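Local structure of proliferating cell nuclear antigen (Entamoeba histolytica, 3P91) at residues T27-T31 with C44-S48; S145-L149 with A219-A225; G234-I239 with F251-F257. The protein probably acts as a ring-shaped sliding clamp on DNA that raises the processivity of DNA polymerase delta during replication. All coordinates share one frame. Residue numbers count along the deposited sequence, not the author numbering.

The three contacts sit about evenly apart, with 18 to 19 Å between their centres. F251 of interaction 3 is the go-between. Its CE1 lies 3.8 Å from T27 OG1 of interaction 1, and its CZ lies 3.5 Å from S221 OG of interaction 2; the first two contacts stay about 6 Å apart at their nearest atoms. Interactions 1 and 3 reach one continuous antiparallel sheet, on which strands 52-57 and 247-253 join the N- and C-terminal halves, whereas interaction 2 sets the start of helix 145-158 against the link after helix 212-218. By family resemblance, M45 and Y252 probably edge the pocket for partner-protein peptides.

Interaction 1: residues T27-T31 with C44-S48; sequences TIDKT and CMDNS
N47 lays its side chain over I28: with chi1 at m, its ND2 comes 3.6 Å from I28 CA and its OD1 3.8 Å from I28 CD1. The CA atoms of this pair are 5.0 Å apart, those of T31 and C44 7.4 Å; the CA 27-to-31 and CA 44-to-47 directions lie 126° apart. The main tie is N47 N to T27 O, 2.9 Å. The N47 side-chain carboxamide makes two weak hydrogen bonds with D29: D29 N donates to OD1 at 3.5 Å, and ND2 donates to D29 OD2 at 3.4 Å. I28, chi1 t and chi2 p, sends CD1 to 3.5 Å from M45 O, and its CG1 lies 4.3 Å from C44 SG, which is also 3.4 Å from T31 OG1. N47 is helical (-47/-44), whereas D46 (-65/173) is extended and holds V50 N and S51 N through OD2. The turn leaving strand 39-45 closes against the loop entering strand 30-36, at the open end of a beta hairpin of the DNA-clamp fold.

Interaction 2: residues S145-L149 with A219-A225; sequences SAEFL and AKSAPLA
A219 and A222 present their methyl groups to the first turn of helix 145-158: L149 packs onto both, and F148 onto A219 alone. L149, chi1 t and chi2 p, puts CD1 3.9 Å from A219 CB and CD2 4.3 Å from A222 CB; F148, chi1 t, brings CE2 to 3.8 Å from A219 CB. This is helix-layer packing in the C-terminal half of a DNA-clamp fold, where helices lie on a beta sheet: F148 also touches V228, L230 and M240 of that sheet. The helix, with S145 O accepting from L149 N at 2.9 Å, meets the link between helix 212-218 and strand 227-232. Closest CA pairs are L149 with A219, 5.2 Å, and S145 with A222, 5.0 Å.

The link itself is tightly wound. A222 N bonds A219 O at 3.2 Å, L224 N bonds S221 O at 2.9 Å and A225 N bonds A222 O at 3.0 Å, with A222-L224 forming a 3-10 turn before A225 extends (-163/142). Farther out, the CG of K220 reaches 4.1 Å from L149 CD1. Polar ties complete the edge: one water donates to both S145 O and A219 O, each at 2.8 Å, and S145, chi1 p, donates from OG to A225 O at 2.6 Å.

Interaction 3: residues G234-I239 with F251-F257; sequences GQAPLI and FYLAPKF
Backbone hydrogen bonds pair L238 with L253 in both directions: L238 N to L253 O at 2.7 Å and L253 N to L238 O at 3.1 Å, across a CA-CA distance of 5.2 Å. The next pair, I239 with Y252, is non-hydrogen-bonded, CA to CA 4.9 Å. CA-H...O contacts supplement them: P237 CA to L253 O 3.1 Å, Y252 CA to L238 O 3.4 Å and I239 CA to F251 O 3.3 Å. These strands, 238-244 and 247-253, form an antiparallel beta hairpin in the clamp's C-terminal half. L238 and L253 face F210; I239 and Y252 (both chi1 m) take the other face, where Y252 and P237 meet P133, probably in the family's partner-peptide pocket. Apolar packing there sets I239 CG1 4.2 Å from Y252 CE1, with CG2 over the tyrosine ring. Beyond the strands, loop meets tail through carbonyls: P255 CG is 3.5 Å from Q235 O, P255 CD 3.5 Å from A236 O, and F257 turns its ring edge to G234 O, CZ at 3.3 Å.

Interaction 1: residues T27-T31 with C44-S48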
ATOM      1  N   THR A  27       3.344  -0.790 -22.529  1.00 29.02           N
ATOM      2  CA  THR A  27       3.525  -1.623 -23.713  1.00 27.90           C
ATOM      3  C   THR A  27       4.753  -1.257 -24.548  1.00 27.35           C
ATOM      4  O   THR A  27       5.217  -2.051 -25.365  1.00 25.60           O
ATOM      5  CB  THR A  27       2.279  -1.580 -24.601  1.00 30.32           C
ATOM      6  OG1 THR A  27       2.125  -0.257 -25.127  1.00 30.59           O
ATOM      7  CG2 THR A  27       1.036  -1.954 -23.790  1.00 26.93           C
ATOM      8  N   ILE A  28       5.272  -0.051 -24.347  1.00 27.74           N
ATOM      9  CA  ILE A  28       6.467   0.393 -25.056  1.00 26.67           C
ATOM     10  C   ILE A  28       7.241   1.379 -24.186  1.00 27.92           C
ATOM     11  O   ILE A  28       6.640   2.171 -23.464  1.00 28.88           O
ATOM     12  CB  ILE A  28       6.129   0.980 -26.469  1.00 28.56           C
ATOM     13  CG1 ILE A  28       7.390   1.466 -27.184  1.00 27.66           C
ATOM     14  CG2 ILE A  28       5.096   2.091 -26.381  1.00 27.42           C
ATOM     15  CD1 ILE A  28       8.225   0.359 -27.777  1.00 26.77           C
ATOM     16  N   ASP A  29       8.572   1.307 -24.244  1.00 30.08           N
ATOM     17  CA  ASP A  29       9.452   2.096 -23.370  1.00 29.00           C
ATOM     18  C   ASP A  29       9.916   3.426 -23.979  1.00 30.82           C
ATOM     19  O   ASP A  29       9.817   4.481 -23.355  1.00 31.47           O
ATOM     20  CB  ASP A  29      10.681   1.275 -22.959  1.00 31.16           C
ATOM     21  CG  ASP A  29      10.331   0.076 -22.079  1.00 39.42           C
ATOM     22  OD1 ASP A  29      11.127  -0.890 -22.078  1.00 42.30           O
ATOM     23  OD2 ASP A  29       9.278   0.093 -21.390  1.00 35.32           O
ATOM     24  N   LYS A  30      10.453   3.370 -25.189  1.00 28.53           N
ATOM     25  CA  LYS A  30      10.838   4.581 -25.893  1.00 29.79           C
ATOM     26  C   LYS A  30      10.050   4.661 -27.192  1.00 30.51           C
ATOM     27  O   LYS A  30       9.869   3.656 -27.872  1.00 32.54           O
ATOM     28  CB  LYS A  30      12.339   4.576 -26.185  1.00 31.47           C
ATOM     29  CG  LYS A  30      13.202   4.444 -24.950  1.00 33.45           C
ATOM     30  CD  LYS A  30      14.630   4.094 -25.316  1.00 40.05           C
ATOM     31  CE  LYS A  30      15.436   3.711 -24.078  1.00 40.84           C
ATOM     32  NZ  LYS A  30      16.792   3.202 -24.446  1.00 44.97           N
ATOM     33  N   THR A  31       9.563   5.844 -27.537  1.00 30.35           N
ATOM     34  CA  THR A  31       8.815   5.981 -28.777  1.00 29.04           C
ATOM     35  C   THR A  31       8.856   7.400 -29.324  1.00 26.75           C
ATOM     36  O   THR A  31       9.105   8.359 -28.597  1.00 27.33           O
ATOM     37  CB  THR A  31       7.354   5.497 -28.625  1.00 27.74           C
ATOM     38  OG1 THR A  31       6.761   5.350 -29.921  1.00 32.55           O
ATOM     39  CG2 THR A  31       6.535   6.470 -27.801  1.00 24.49           C
ATOM     40  N   CYS A  44       3.779   2.436 -33.587  1.00 23.78           N
ATOM     41  CA  CYS A  44       4.969   1.625 -33.419  1.00 24.32           C
ATOM     42  C   CYS A  44       4.586   0.279 -32.831  1.00 25.93           C
ATOM     43  O   CYS A  44       3.468   0.098 -32.342  1.00 25.29           O
ATOM     44  CB  CYS A  44       5.940   2.326 -32.482  1.00 21.58           C
ATOM     45  SG  CYS A  44       5.297   2.453 -30.809  1.00 24.86           S
ATOM     46  N   MET A  45       5.528  -0.657 -32.881  1.00 28.14           N
ATOM     47  CA  MET A  45       5.350  -1.977 -32.290  1.00 26.01           C
ATOM     48  C   MET A  45       5.598  -1.927 -30.803  1.00 26.60           C
ATOM     49  O   MET A  45       6.336  -1.071 -30.320  1.00 29.11           O
ATOM     50  CB  MET A  45       6.315  -2.977 -32.916  1.00 27.29           C
ATOM     51  CG  MET A  45       6.090  -3.177 -34.397  1.00 27.35           C
ATOM     52  SD  MET A  45       7.068  -4.532 -35.042  1.00 32.85           S
ATOM     53  CE  MET A  45       8.714  -3.992 -34.624  1.00 34.33           C
ATOM     54  N   ASP A  46       4.980  -2.849 -30.077  1.00 26.49           N
ATOM     55  CA  ASP A  46       5.225  -2.973 -28.648  1.00 26.28           C
ATOM     56  C   ASP A  46       6.670  -3.381 -28.414  1.00 24.99           C
ATOM     57  O   ASP A  46       7.395  -3.692 -29.353  1.00 27.44           O
ATOM     58  CB  ASP A  46       4.301  -4.030 -28.050  1.00 26.63           C
ATOM     59  CG  ASP A  46       4.779  -5.436 -28.325  1.00 25.15           C
ATOM     60  OD1 ASP A  46       4.811  -6.239 -27.380  1.00 27.57           O
ATOM     61  OD2 ASP A  46       5.132  -5.743 -29.480  1.00 27.43           O
ATOM     62  N   ASN A  47       7.075  -3.392 -27.154  1.00 25.94           N
ATOM     63  CA  ASN A  47       8.403  -3.850 -26.761  1.00 26.66           C
ATOM     64  C   ASN A  47       8.829  -5.178 -27.381  1.00 26.80           C
ATOM     65  O   ASN A  47       9.968  -5.328 -27.819  1.00 25.72           O
ATOM     66  CB  ASN A  47       8.478  -3.970 -25.237  1.00 27.60           C
ATOM     67  CG  ASN A  47       8.788  -2.650 -24.568  1.00 29.22           C
ATOM     68  OD1 ASN A  47       9.621  -1.885 -25.045  1.00 28.15           O
ATOM     69  ND2 ASN A  47       8.113  -2.372 -23.461  1.00 29.19           N
ATOM     70  N   SER A  48       7.917  -6.146 -27.395  1.00 27.00           N
ATOM     71  CA  SER A  48       8.227  -7.485 -27.883  1.00 25.07           C
ATOM     72  C   SER A  48       8.168  -7.624 -29.398  1.00 27.44           C
ATOM     73  O   SER A  48       8.436  -8.701 -29.928  1.00 27.41           O
ATOM     74  CB  SER A  48       7.280  -8.496 -27.264  1.00 24.02           C
ATOM     75  OG  SER A  48       7.361  -8.438 -25.862  1.00 29.60           O
TER

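Interaction 2: residues S145-L149 with A219-A225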
ATOM      1  N   SER A 145     -14.334  -0.656 -19.401  1.00 22.92           N
ATOM      2  CA  SER A 145     -12.904  -0.905 -19.494  1.00 23.22           C
ATOM      3  C   SER A 145     -12.344  -1.362 -18.155  1.00 26.97           C
ATOM      4  O   SER A 145     -11.372  -2.117 -18.104  1.00 28.41           O
ATOM      5  CB  SER A 145     -12.183   0.362 -19.934  1.00 25.67           C
ATOM      6  OG  SER A 145     -12.450   1.419 -19.030  1.00 26.94           O
ATOM      7  N   ALA A 146     -12.957  -0.891 -17.072  1.00 25.61           N
ATOM      8  CA  ALA A 146     -12.528  -1.248 -15.728  1.00 23.26           C
ATOM      9  C   ALA A 146     -12.894  -2.692 -15.378  1.00 26.09           C
ATOM     10  O   ALA A 146     -12.140  -3.379 -14.688  1.00 26.25           O
ATOM     11  CB  ALA A 146     -13.117  -0.284 -14.716  1.00 23.94           C
ATOM     12  N   GLU A 147     -14.049  -3.151 -15.850  1.00 26.46           N
ATOM     13  CA  GLU A 147     -14.442  -4.544 -15.657  1.00 26.15           C
ATOM     14  C   GLU A 147     -13.589  -5.438 -16.539  1.00 24.79           C
ATOM     15  O   GLU A 147     -13.229  -6.547 -16.154  1.00 25.48           O
ATOM     16  CB  GLU A 147     -15.924  -4.757 -15.968  1.00 25.44           C
ATOM     17  N   PHE A 148     -13.253  -4.951 -17.724  1.00 25.08           N
ATOM     18  CA  PHE A 148     -12.373  -5.713 -18.594  1.00 25.88           C
ATOM     19  C   PHE A 148     -10.967  -5.839 -18.009  1.00 25.69           C
ATOM     20  O   PHE A 148     -10.299  -6.860 -18.173  1.00 24.57           O
ATOM     21  CB  PHE A 148     -12.301  -5.101 -19.988  1.00 26.27           C
ATOM     22  CG  PHE A 148     -11.431  -5.874 -20.924  1.00 25.29           C
ATOM     23  CD1 PHE A 148     -11.836  -7.110 -21.396  1.00 25.94           C
ATOM     24  CD2 PHE A 148     -10.199  -5.387 -21.309  1.00 23.57           C
ATOM     25  CE1 PHE A 148     -11.031  -7.834 -22.254  1.00 25.93           C
ATOM     26  CE2 PHE A 148      -9.393  -6.107 -22.158  1.00 23.81           C
ATOM     27  CZ  PHE A 148      -9.808  -7.329 -22.635  1.00 23.44           C
ATOM     28  N   LEU A 149     -10.516  -4.796 -17.327  1.00 24.91           N
ATOM     29  CA  LEU A 149      -9.206  -4.842 -16.706  1.00 23.96           C
ATOM     30  C   LEU A 149      -9.198  -5.856 -15.567  1.00 25.74           C
ATOM     31  O   LEU A 149      -8.271  -6.658 -15.429  1.00 25.32           O
ATOM     32  CB  LEU A 149      -8.821  -3.460 -16.190  1.00 24.76           C
ATOM     33  CG  LEU A 149      -7.528  -3.396 -15.387  1.00 21.39           C
ATOM     34  CD1 LEU A 149      -6.385  -4.036 -16.154  1.00 20.74           C
ATOM     35  CD2 LEU A 149      -7.224  -1.960 -15.037  1.00 20.05           C
ATOM     36  N   ALA A 219      -4.911  -3.838 -21.423  1.00 20.12           N
ATOM     37  CA  ALA A 219      -6.115  -3.555 -20.655  1.00 21.51           C
ATOM     38  C   ALA A 219      -5.903  -2.445 -19.645  1.00 22.77           C
ATOM     39  O   ALA A 219      -6.854  -1.788 -19.224  1.00 24.42           O
ATOM     40  CB  ALA A 219      -6.595  -4.810 -19.954  1.00 21.08           C
ATOM     41  N   LYS A 220      -4.649  -2.236 -19.261  1.00 23.12           N
ATOM     42  CA  LYS A 220      -4.311  -1.226 -18.267  1.00 22.74           C
ATOM     43  C   LYS A 220      -4.494   0.190 -18.788  1.00 22.21           C
ATOM     44  O   LYS A 220      -4.223   1.149 -18.074  1.00 25.36           O
ATOM     45  CB  LYS A 220      -2.874  -1.404 -17.790  1.00 22.73           C
ATOM     46  CG  LYS A 220      -2.601  -2.727 -17.131  1.00 24.37           C
ATOM     47  CD  LYS A 220      -1.121  -2.864 -16.825  1.00 29.08           C
ATOM     48  CE  LYS A 220      -0.788  -4.254 -16.312  1.00 33.15           C
ATOM     49  NZ  LYS A 220       0.677  -4.415 -16.111  1.00 39.91           N
ATOM     50  N   SER A 221      -4.946   0.318 -20.030  1.00 21.99           N
ATOM     51  CA  SER A 221      -5.206   1.626 -20.624  1.00 21.98           C
ATOM     52  C   SER A 221      -6.597   2.134 -20.256  1.00 23.58           C
ATOM     53  O   SER A 221      -7.027   3.192 -20.716  1.00 25.49           O
ATOM     54  CB  SER A 221      -5.055   1.559 -22.143  1.00 20.62           C
ATOM     55  OG  SER A 221      -3.730   1.217 -22.498  1.00 21.12           O
ATOM     56  N   ALA A 222      -7.289   1.368 -19.418  1.00 23.49           N
ATOM     57  CA  ALA A 222      -8.655   1.668 -18.990  1.00 23.11           C
ATOM     58  C   ALA A 222      -8.903   3.129 -18.601  1.00 23.31           C
ATOM     59  O   ALA A 222      -9.927   3.696 -18.958  1.00 27.62           O
ATOM     60  CB  ALA A 222      -9.071   0.727 -17.851  1.00 21.61           C
ATOM     61  N   PRO A 223      -7.974   3.741 -17.861  1.00 22.35           N
ATOM     62  CA  PRO A 223      -8.147   5.139 -17.448  1.00 25.54           C
ATOM     63  C   PRO A 223      -8.494   6.106 -18.588  1.00 24.07           C
ATOM     64  O   PRO A 223      -9.091   7.151 -18.337  1.00 22.81           O
ATOM     65  CB  PRO A 223      -6.779   5.491 -16.863  1.00 26.45           C
ATOM     66  CG  PRO A 223      -6.275   4.205 -16.327  1.00 23.23           C
ATOM     67  CD  PRO A 223      -6.738   3.159 -17.307  1.00 24.45           C
ATOM     68  N   LEU A 224      -8.148   5.756 -19.819  1.00 24.09           N
ATOM     69  CA  LEU A 224      -8.379   6.651 -20.948  1.00 22.96           C
ATOM     70  C   LEU A 224      -9.840   6.782 -21.326  1.00 24.21           C
ATOM     71  O   LEU A 224     -10.234   7.752 -21.970  1.00 27.05           O
ATOM     72  CB  LEU A 224      -7.588   6.195 -22.171  1.00 22.92           C
ATOM     73  CG  LEU A 224      -6.123   6.609 -22.256  1.00 24.59           C
ATOM     74  CD1 LEU A 224      -5.503   5.966 -23.469  1.00 26.96           C
ATOM     75  CD2 LEU A 224      -5.989   8.116 -22.329  1.00 21.93           C
ATOM     76  N   ALA A 225     -10.646   5.805 -20.934  1.00 25.11           N
ATOM     77  CA  ALA A 225     -11.999   5.725 -21.456  1.00 25.52           C
ATOM     78  C   ALA A 225     -12.851   4.836 -20.589  1.00 25.47           C
ATOM     79  O   ALA A 225     -12.379   3.815 -20.107  1.00 24.84           O
ATOM     80  CB  ALA A 225     -11.965   5.187 -22.862  1.00 26.89           C
TER
HETATM   81  O   HOH W   1      -9.446  -2.506 -20.153  1.00 19.73           O

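Interaction 3: residues G234-I239 with F251-F257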
ATOM      1  N   GLY A 234     -11.555 -13.964 -36.384  1.00 30.24           N
ATOM      2  CA  GLY A 234     -11.009 -15.292 -36.152  1.00 30.10           C
ATOM      3  C   GLY A 234      -9.578 -15.501 -36.617  1.00 29.76           C
ATOM      4  O   GLY A 234      -8.837 -16.282 -36.017  1.00 26.81           O
ATOM      5  N   GLN A 235      -9.182 -14.803 -37.679  1.00 32.29           N
ATOM      6  CA  GLN A 235      -7.855 -15.007 -38.271  1.00 31.63           C
ATOM      7  C   GLN A 235      -6.975 -13.760 -38.296  1.00 28.64           C
ATOM      8  O   GLN A 235      -5.746 -13.868 -38.308  1.00 31.67           O
ATOM      9  CB  GLN A 235      -7.974 -15.583 -39.689  1.00 31.66           C
ATOM     10  CG  GLN A 235      -8.262 -17.076 -39.750  1.00 30.23           C
ATOM     11  CD  GLN A 235      -9.678 -17.402 -39.350  1.00 36.02           C
ATOM     12  OE1 GLN A 235     -10.632 -16.840 -39.892  1.00 39.98           O
ATOM     13  NE2 GLN A 235      -9.830 -18.304 -38.383  1.00 38.93           N
ATOM     14  N   ALA A 236      -7.610 -12.590 -38.316  1.00 28.70           N
ATOM     15  CA  ALA A 236      -6.911 -11.304 -38.393  1.00 26.18           C
ATOM     16  C   ALA A 236      -6.804 -10.632 -37.016  1.00 26.42           C
ATOM     17  O   ALA A 236      -7.599 -10.922 -36.121  1.00 27.23           O
ATOM     18  CB  ALA A 236      -7.618 -10.382 -39.397  1.00 24.53           C
ATOM     19  N   PRO A 237      -5.824  -9.725 -36.842  1.00 22.57           N
ATOM     20  CA  PRO A 237      -5.585  -9.117 -35.527  1.00 25.73           C
ATOM     21  C   PRO A 237      -6.798  -8.453 -34.884  1.00 25.85           C
ATOM     22  O   PRO A 237      -7.593  -7.778 -35.540  1.00 23.93           O
ATOM     23  CB  PRO A 237      -4.473  -8.082 -35.792  1.00 21.73           C
ATOM     24  CG  PRO A 237      -4.287  -8.038 -37.253  1.00 24.22           C
ATOM     25  CD  PRO A 237      -4.789  -9.342 -37.809  1.00 24.10           C
ATOM     26  N   LEU A 238      -6.926  -8.678 -33.583  1.00 22.30           N
ATOM     27  CA  LEU A 238      -7.914  -8.002 -32.769  1.00 22.48           C
ATOM     28  C   LEU A 238      -7.546  -6.531 -32.614  1.00 22.35           C
ATOM     29  O   LEU A 238      -6.377  -6.166 -32.690  1.00 21.07           O
ATOM     30  CB  LEU A 238      -7.961  -8.666 -31.392  1.00 22.86           C
ATOM     31  CG  LEU A 238      -8.638  -7.930 -30.238  1.00 20.88           C
ATOM     32  CD1 LEU A 238     -10.133  -8.152 -30.225  1.00 19.64           C
ATOM     33  CD2 LEU A 238      -8.011  -8.359 -28.943  1.00 17.42           C
ATOM     34  N   ILE A 239      -8.552  -5.691 -32.397  1.00 22.66           N
ATOM     35  CA  ILE A 239      -8.324  -4.306 -32.020  1.00 20.40           C
ATOM     36  C   ILE A 239      -8.879  -4.061 -30.628  1.00 21.25           C
ATOM     37  O   ILE A 239     -10.015  -4.424 -30.325  1.00 21.87           O
ATOM     38  CB  ILE A 239      -9.031  -3.322 -32.962  1.00 21.36           C
ATOM     39  CG1 ILE A 239      -8.906  -3.772 -34.406  1.00 20.01           C
ATOM     40  CG2 ILE A 239      -8.467  -1.918 -32.804  1.00 20.00           C
ATOM     41  CD1 ILE A 239      -9.717  -2.933 -35.329  1.00 21.43           C
ATOM     42  N   PHE A 251      -4.712  -0.794 -29.972  1.00 21.36           N
ATOM     43  CA  PHE A 251      -3.719  -1.848 -30.040  1.00 21.68           C
ATOM     44  C   PHE A 251      -4.164  -2.881 -31.049  1.00 21.10           C
ATOM     45  O   PHE A 251      -5.357  -3.147 -31.177  1.00 20.88           O
ATOM     46  CB  PHE A 251      -3.575  -2.521 -28.693  1.00 20.39           C
ATOM     47  CG  PHE A 251      -3.200  -1.594 -27.603  1.00 19.29           C
ATOM     48  CD1 PHE A 251      -1.876  -1.384 -27.291  1.00 20.43           C
ATOM     49  CD2 PHE A 251      -4.169  -0.937 -26.882  1.00 19.94           C
ATOM     50  CE1 PHE A 251      -1.520  -0.531 -26.274  1.00 22.29           C
ATOM     51  CE2 PHE A 251      -3.823  -0.087 -25.865  1.00 21.20           C
ATOM     52  CZ  PHE A 251      -2.493   0.120 -25.560  1.00 21.23           C
ATOM     53  N   TYR A 252      -3.196  -3.461 -31.754  1.00 21.42           N
ATOM     54  CA  TYR A 252      -3.469  -4.488 -32.749  1.00 20.08           C
ATOM     55  C   TYR A 252      -2.705  -5.740 -32.403  1.00 20.39           C
ATOM     56  O   TYR A 252      -1.477  -5.716 -32.315  1.00 19.83           O
ATOM     57  CB  TYR A 252      -3.047  -4.015 -34.134  1.00 20.95           C
ATOM     58  CG  TYR A 252      -3.815  -2.818 -34.630  1.00 19.71           C
ATOM     59  CD1 TYR A 252      -4.837  -2.969 -35.548  1.00 18.65           C
ATOM     60  CD2 TYR A 252      -3.519  -1.534 -34.176  1.00 20.05           C
ATOM     61  CE1 TYR A 252      -5.542  -1.886 -36.012  1.00 19.39           C
ATOM     62  CE2 TYR A 252      -4.226  -0.435 -34.632  1.00 19.31           C
ATOM     63  CZ  TYR A 252      -5.238  -0.623 -35.557  1.00 21.85           C
ATOM     64  OH  TYR A 252      -5.960   0.446 -36.037  1.00 24.35           O
ATOM     65  N   LEU A 253      -3.435  -6.834 -32.211  1.00 21.13           N
ATOM     66  CA  LEU A 253      -2.822  -8.091 -31.819  1.00 21.06           C
ATOM     67  C   LEU A 253      -3.355  -9.275 -32.622  1.00 22.26           C
ATOM     68  O   LEU A 253      -4.560  -9.530 -32.669  1.00 23.07           O
ATOM     69  CB  LEU A 253      -3.009  -8.332 -30.321  1.00 19.12           C
ATOM     70  CG  LEU A 253      -2.320  -9.588 -29.791  1.00 21.34           C
ATOM     71  CD1 LEU A 253      -0.804  -9.474 -29.899  1.00 20.46           C
ATOM     72  CD2 LEU A 253      -2.742  -9.866 -28.355  1.00 23.13           C
ATOM     73  N   ALA A 254      -2.440 -10.001 -33.249  1.00 22.07           N
ATOM     74  CA  ALA A 254      -2.807 -11.151 -34.055  1.00 23.23           C
ATOM     75  C   ALA A 254      -3.138 -12.370 -33.187  1.00 25.27           C
ATOM     76  O   ALA A 254      -2.480 -12.627 -32.180  1.00 25.12           O
ATOM     77  CB  ALA A 254      -1.686 -11.475 -35.026  1.00 25.90           C
ATOM     78  N   PRO A 255      -4.163 -13.132 -33.578  1.00 25.34           N
ATOM     79  CA  PRO A 255      -4.519 -14.334 -32.820  1.00 27.03           C
ATOM     80  C   PRO A 255      -3.409 -15.394 -32.843  1.00 29.22           C
ATOM     81  O   PRO A 255      -2.541 -15.368 -33.718  1.00 29.80           O
ATOM     82  CB  PRO A 255      -5.781 -14.829 -33.529  1.00 25.07           C
ATOM     83  CG  PRO A 255      -5.724 -14.216 -34.872  1.00 25.47           C
ATOM     84  CD  PRO A 255      -5.072 -12.900 -34.710  1.00 23.04           C
ATOM     85  N   LYS A 256      -3.423 -16.297 -31.868  1.00 26.73           N
ATOM     86  CA  LYS A 256      -2.421 -17.346 -31.790  1.00 28.33           C
ATOM     87  C   LYS A 256      -3.103 -18.611 -32.263  1.00 35.54           C
ATOM     88  O   LYS A 256      -4.330 -18.688 -32.227  1.00 36.46           O
ATOM     89  CB  LYS A 256      -1.913 -17.503 -30.359  1.00 23.75           C
ATOM     90  N   PHE A 257      -2.329 -19.594 -32.719  1.00 41.44           N
ATOM     91  CA  PHE A 257      -2.911 -20.850 -33.215  1.00 39.03           C
ATOM     92  C   PHE A 257      -2.163 -22.119 -32.789  1.00 40.94           C
ATOM     93  O   PHE A 257      -0.953 -22.104 -32.564  1.00 42.81           O
ATOM     94  CB  PHE A 257      -3.070 -20.811 -34.739  1.00 37.02           C
ATOM     95  CG  PHE A 257      -4.172 -19.901 -35.206  1.00 42.51           C
ATOM     96  CD1 PHE A 257      -5.503 -20.220 -34.969  1.00 41.16           C
ATOM     97  CD2 PHE A 257      -3.886 -18.726 -35.882  1.00 37.62           C
ATOM     98  CE1 PHE A 257      -6.524 -19.381 -35.396  1.00 37.12           C
ATOM     99  CE2 PHE A 257      -4.907 -17.889 -36.310  1.00 33.81           C
ATOM    100  CZ  PHE A 257      -6.223 -18.217 -36.064  1.00 30.82           C
TER